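Local coordinates for protein porphyranase B (Zobellia galactanivorans, PDB 3JUU) that cleaves the sulfated red-algal polysaccharide porphyran at the linkages between beta-D-galactose and alpha-L-galactose-6-sulfate, releasing mostly disaccharides, at residues E111-A116 and E199-Y204. Sequence-based numbering, arbitrary orientation.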
ATOM      1  N   GLU A 111       8.411  -4.924  -2.786  1.00 10.73           N
ATOM      2  CA  GLU A 111       8.927  -3.566  -2.764  1.00  9.23           C
ATOM      3  C   GLU A 111       8.300  -2.735  -3.892  1.00  9.52           C
ATOM      4  O   GLU A 111       7.920  -3.289  -4.913  1.00 10.22           O
ATOM      5  CB  GLU A 111      10.455  -3.567  -2.931  1.00 10.58           C
ATOM      6  CG  GLU A 111      10.929  -4.547  -4.058  1.00 11.05           C
ATOM      7  CD  GLU A 111      12.364  -4.370  -4.477  1.00 13.06           C
ATOM      8  OE1 GLU A 111      13.096  -3.603  -3.809  1.00 10.62           O
ATOM      9  OE2 GLU A 111      12.704  -4.955  -5.562  1.00 13.69           O
ATOM     10  N   CYS A 112       8.198  -1.407  -3.718  1.00 10.31           N
ATOM     11  CA  CYS A 112       7.818  -0.541  -4.826  1.00 10.21           C
ATOM     12  C   CYS A 112       8.642   0.740  -4.744  1.00  9.98           C
ATOM     13  O   CYS A 112       9.247   1.062  -3.703  1.00 10.64           O
ATOM     14  CB  CYS A 112       6.287  -0.245  -4.745  1.00  9.70           C
ATOM     15  SG  CYS A 112       5.882   1.068  -3.498  1.00 11.10           S
ATOM     16  N   GLU A 113       8.699   1.509  -5.845  1.00  9.12           N
ATOM     17  CA  GLU A 113       9.301   2.788  -5.825  1.00  8.59           C
ATOM     18  C   GLU A 113       8.173   3.791  -6.047  1.00  9.86           C
ATOM     19  O   GLU A 113       7.566   3.780  -7.129  1.00 10.25           O
ATOM     20  CB  GLU A 113      10.371   2.930  -6.962  1.00  9.55           C
ATOM     21  CG  GLU A 113      11.091   4.263  -6.894  1.00 10.25           C
ATOM     22  CD  GLU A 113      12.275   4.277  -7.840  1.00 20.44           C
ATOM     23  OE1 GLU A 113      12.074   4.259  -9.057  1.00 14.27           O
ATOM     24  OE2 GLU A 113      13.407   4.236  -7.361  1.00 23.48           O
ATOM     25  N   MET A 114       7.925   4.650  -5.056  1.00  8.59           N
ATOM     26  CA  MET A 114       6.700   5.458  -5.091  1.00  9.19           C
ATOM     27  C   MET A 114       7.036   6.898  -4.722  1.00  8.86           C
ATOM     28  O   MET A 114       7.857   7.160  -3.793  1.00 11.41           O
ATOM     29  CB  MET A 114       5.643   4.837  -4.116  1.00  9.09           C
ATOM     30  CG  MET A 114       4.252   5.529  -4.039  1.00  8.81           C
ATOM     31  SD  MET A 114       3.270   5.193  -2.516  1.00 19.94           S
ATOM     32  CE  MET A 114       4.135   6.661  -2.491  1.00  6.95           C
ATOM     33  N   LYS A 115       6.359   7.821  -5.391  1.00  8.12           N
ATOM     34  CA  LYS A 115       6.336   9.204  -4.931  1.00  9.28           C
ATOM     35  C   LYS A 115       4.897   9.531  -4.571  1.00  9.01           C
ATOM     36  O   LYS A 115       3.953   9.258  -5.369  1.00  9.67           O
ATOM     37  CB  LYS A 115       6.881  10.149  -6.035  1.00 10.45           C
ATOM     38  CG  LYS A 115       6.663  11.604  -5.725  1.00 11.08           C
ATOM     39  CD  LYS A 115       7.002  12.551  -6.933  1.00 21.33           C
ATOM     40  CE  LYS A 115       8.416  12.737  -7.187  1.00 27.95           C
ATOM     41  NZ  LYS A 115       8.458  13.575  -8.462  1.00 30.92           N
ATOM     42  N   ALA A 116       4.693  10.080  -3.388  1.00 10.63           N
ATOM     43  CA  ALA A 116       3.331  10.301  -2.948  1.00  9.05           C
ATOM     44  C   ALA A 116       2.707  11.503  -3.681  1.00  9.66           C
ATOM     45  O   ALA A 116       3.447  12.406  -4.207  1.00  7.94           O
ATOM     46  CB  ALA A 116       3.270  10.546  -1.385  1.00  8.47           C
ATOM     47  N   GLU A 199       7.939  14.631  -2.295  1.00 13.53           N
ATOM     48  CA  GLU A 199       9.079  15.393  -2.926  1.00 15.69           C
ATOM     49  C   GLU A 199       9.995  14.497  -3.735  1.00 16.11           C
ATOM     50  O   GLU A 199      10.604  14.947  -4.743  1.00 15.21           O
ATOM     51  CB  GLU A 199       9.937  16.108  -1.883  1.00 16.28           C
ATOM     52  CG  GLU A 199       9.314  17.333  -1.360  1.00 20.64           C
ATOM     53  CD  GLU A 199      10.013  17.985  -0.145  1.00 25.09           C
ATOM     54  OE1 GLU A 199      10.818  17.340   0.663  1.00 22.25           O
ATOM     55  OE2 GLU A 199       9.633  19.182   0.044  1.00 26.66           O
ATOM     56  N   ASP A 200      10.102  13.233  -3.337  1.00 13.64           N
ATOM     57  CA  ASP A 200      11.062  12.338  -4.001  1.00 14.21           C
ATOM     58  C   ASP A 200      10.445  10.991  -4.115  1.00 13.50           C
ATOM     59  O   ASP A 200       9.559  10.627  -3.287  1.00 12.64           O
ATOM     60  CB  ASP A 200      12.321  12.198  -3.112  1.00 15.60           C
ATOM     61  CG  ASP A 200      12.917  13.550  -2.690  1.00 24.78           C
ATOM     62  OD1 ASP A 200      13.549  14.143  -3.581  1.00 24.50           O
ATOM     63  OD2 ASP A 200      12.763  13.993  -1.487  1.00 27.50           O
ATOM     64  N   PHE A 201      10.943  10.184  -5.065  1.00 13.01           N
ATOM     65  CA  PHE A 201      10.670   8.757  -5.009  1.00 12.96           C
ATOM     66  C   PHE A 201      11.421   8.108  -3.813  1.00 12.62           C
ATOM     67  O   PHE A 201      12.528   8.518  -3.473  1.00 14.00           O
ATOM     68  CB  PHE A 201      11.075   8.038  -6.297  1.00 12.66           C
ATOM     69  CG  PHE A 201      10.132   8.301  -7.430  1.00 12.37           C
ATOM     70  CD1 PHE A 201       8.993   7.516  -7.569  1.00  9.49           C
ATOM     71  CD2 PHE A 201      10.347   9.369  -8.299  1.00 14.99           C
ATOM     72  CE1 PHE A 201       8.047   7.747  -8.592  1.00 14.79           C
ATOM     73  CE2 PHE A 201       9.424   9.621  -9.332  1.00 15.02           C
ATOM     74  CZ  PHE A 201       8.268   8.812  -9.467  1.00 14.13           C
ATOM     75  N   HIS A 202      10.802   7.082  -3.223  1.00 12.10           N
ATOM     76  CA  HIS A 202      11.503   6.231  -2.248  1.00 11.32           C
ATOM     77  C   HIS A 202      11.175   4.805  -2.585  1.00 10.47           C
ATOM     78  O   HIS A 202      10.135   4.497  -3.181  1.00 10.78           O
ATOM     79  CB  HIS A 202      11.058   6.611  -0.785  1.00 10.14           C
ATOM     80  CG  HIS A 202      11.546   7.955  -0.332  1.00 11.62           C
ATOM     81  ND1 HIS A 202      12.801   8.151   0.231  1.00 13.15           N
ATOM     82  CD2 HIS A 202      10.958   9.185  -0.380  1.00 11.21           C
ATOM     83  CE1 HIS A 202      12.938   9.437   0.552  1.00 12.61           C
ATOM     84  NE2 HIS A 202      11.839  10.078   0.181  1.00 12.96           N
ATOM     85  N   VAL A 203      12.064   3.906  -2.169  1.00  9.43           N
ATOM     86  CA  VAL A 203      11.792   2.520  -2.313  1.00  9.51           C
ATOM     87  C   VAL A 203      11.263   1.973  -0.990  1.00  9.37           C
ATOM     88  O   VAL A 203      11.978   1.968  -0.015  1.00 10.32           O
ATOM     89  CB  VAL A 203      13.014   1.724  -2.774  1.00  9.98           C
ATOM     90  CG1 VAL A 203      12.629   0.226  -2.831  1.00 10.52           C
ATOM     91  CG2 VAL A 203      13.440   2.180  -4.237  1.00 12.82           C
ATOM     92  N   TYR A 204      10.016   1.501  -0.965  1.00  9.05           N
ATOM     93  CA  TYR A 204       9.438   0.984   0.286  1.00  9.26           C
ATOM     94  C   TYR A 204       9.386  -0.526   0.138  1.00  9.17           C
ATOM     95  O   TYR A 204       8.794  -1.051  -0.819  1.00  9.41           O
ATOM     96  CB  TYR A 204       7.987   1.531   0.413  1.00  7.00           C
ATOM     97  CG  TYR A 204       7.922   3.038   0.495  1.00  7.68           C
ATOM     98  CD1 TYR A 204       8.327   3.700   1.695  1.00  7.93           C
ATOM     99  CD2 TYR A 204       7.509   3.844  -0.607  1.00  9.19           C
ATOM    100  CE1 TYR A 204       8.320   5.091   1.802  1.00 10.41           C
ATOM    101  CE2 TYR A 204       7.514   5.252  -0.500  1.00  8.92           C
ATOM    102  CZ  TYR A 204       7.913   5.871   0.697  1.00  9.36           C
ATOM    103  OH  TYR A 204       7.828   7.250   0.858  1.00 11.86           O
TER
HETATM  104  O   HOH W   1       7.518   8.600  -1.356  1.00 10.54           O
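Lys115 sends CG anti to its backbone N (chi1 170°), while Phe201 turns CG anti to its own carbonyl carbon (chi1 -74°), which turns one face of the phenyl ring to the lysine stem. Lys115 CB sits over the centre of that face in a CH-pi contact, 3.7 Å from the Phe201 centroid; the lysine chain then bends at chi3, keeping CE near the ring. A long aliphatic stem ending in a charge suits this partly exposed spot. An alanine in place of Phe201 would probably leave the Lys115 stem without its flat support and open a gap beside Glu113 CG. Behind these side chains, strands 108-115 and 202-210 run antiparallel in the beta-sandwich jelly roll of glycoside hydrolase family 16. Cys112 and Tyr204 exchange two backbone hydrogen bonds, and so do Met114 and His202, with Met114 N to His202 O at 2.9 Å. Between them Glu113 and Val203 form a non-hydrogen-bonded pair: branched Val203 offers methyl CG2, 3.7 Å from Glu113 OE2, while the long glutamate reaches Asn268 through OE1. The opposite face, with Cys112, Met114, His202 and Tyr204, packs against strands 122-128 and 141-150; the side chain of Glu148, the probable proton donor, is about 8 Å from that of Met114. Unbranched Met114 brings CB 4.1 Å from Tyr204 CE2, and a water joins Tyr204 OH (2.6 Å) to Met114 O.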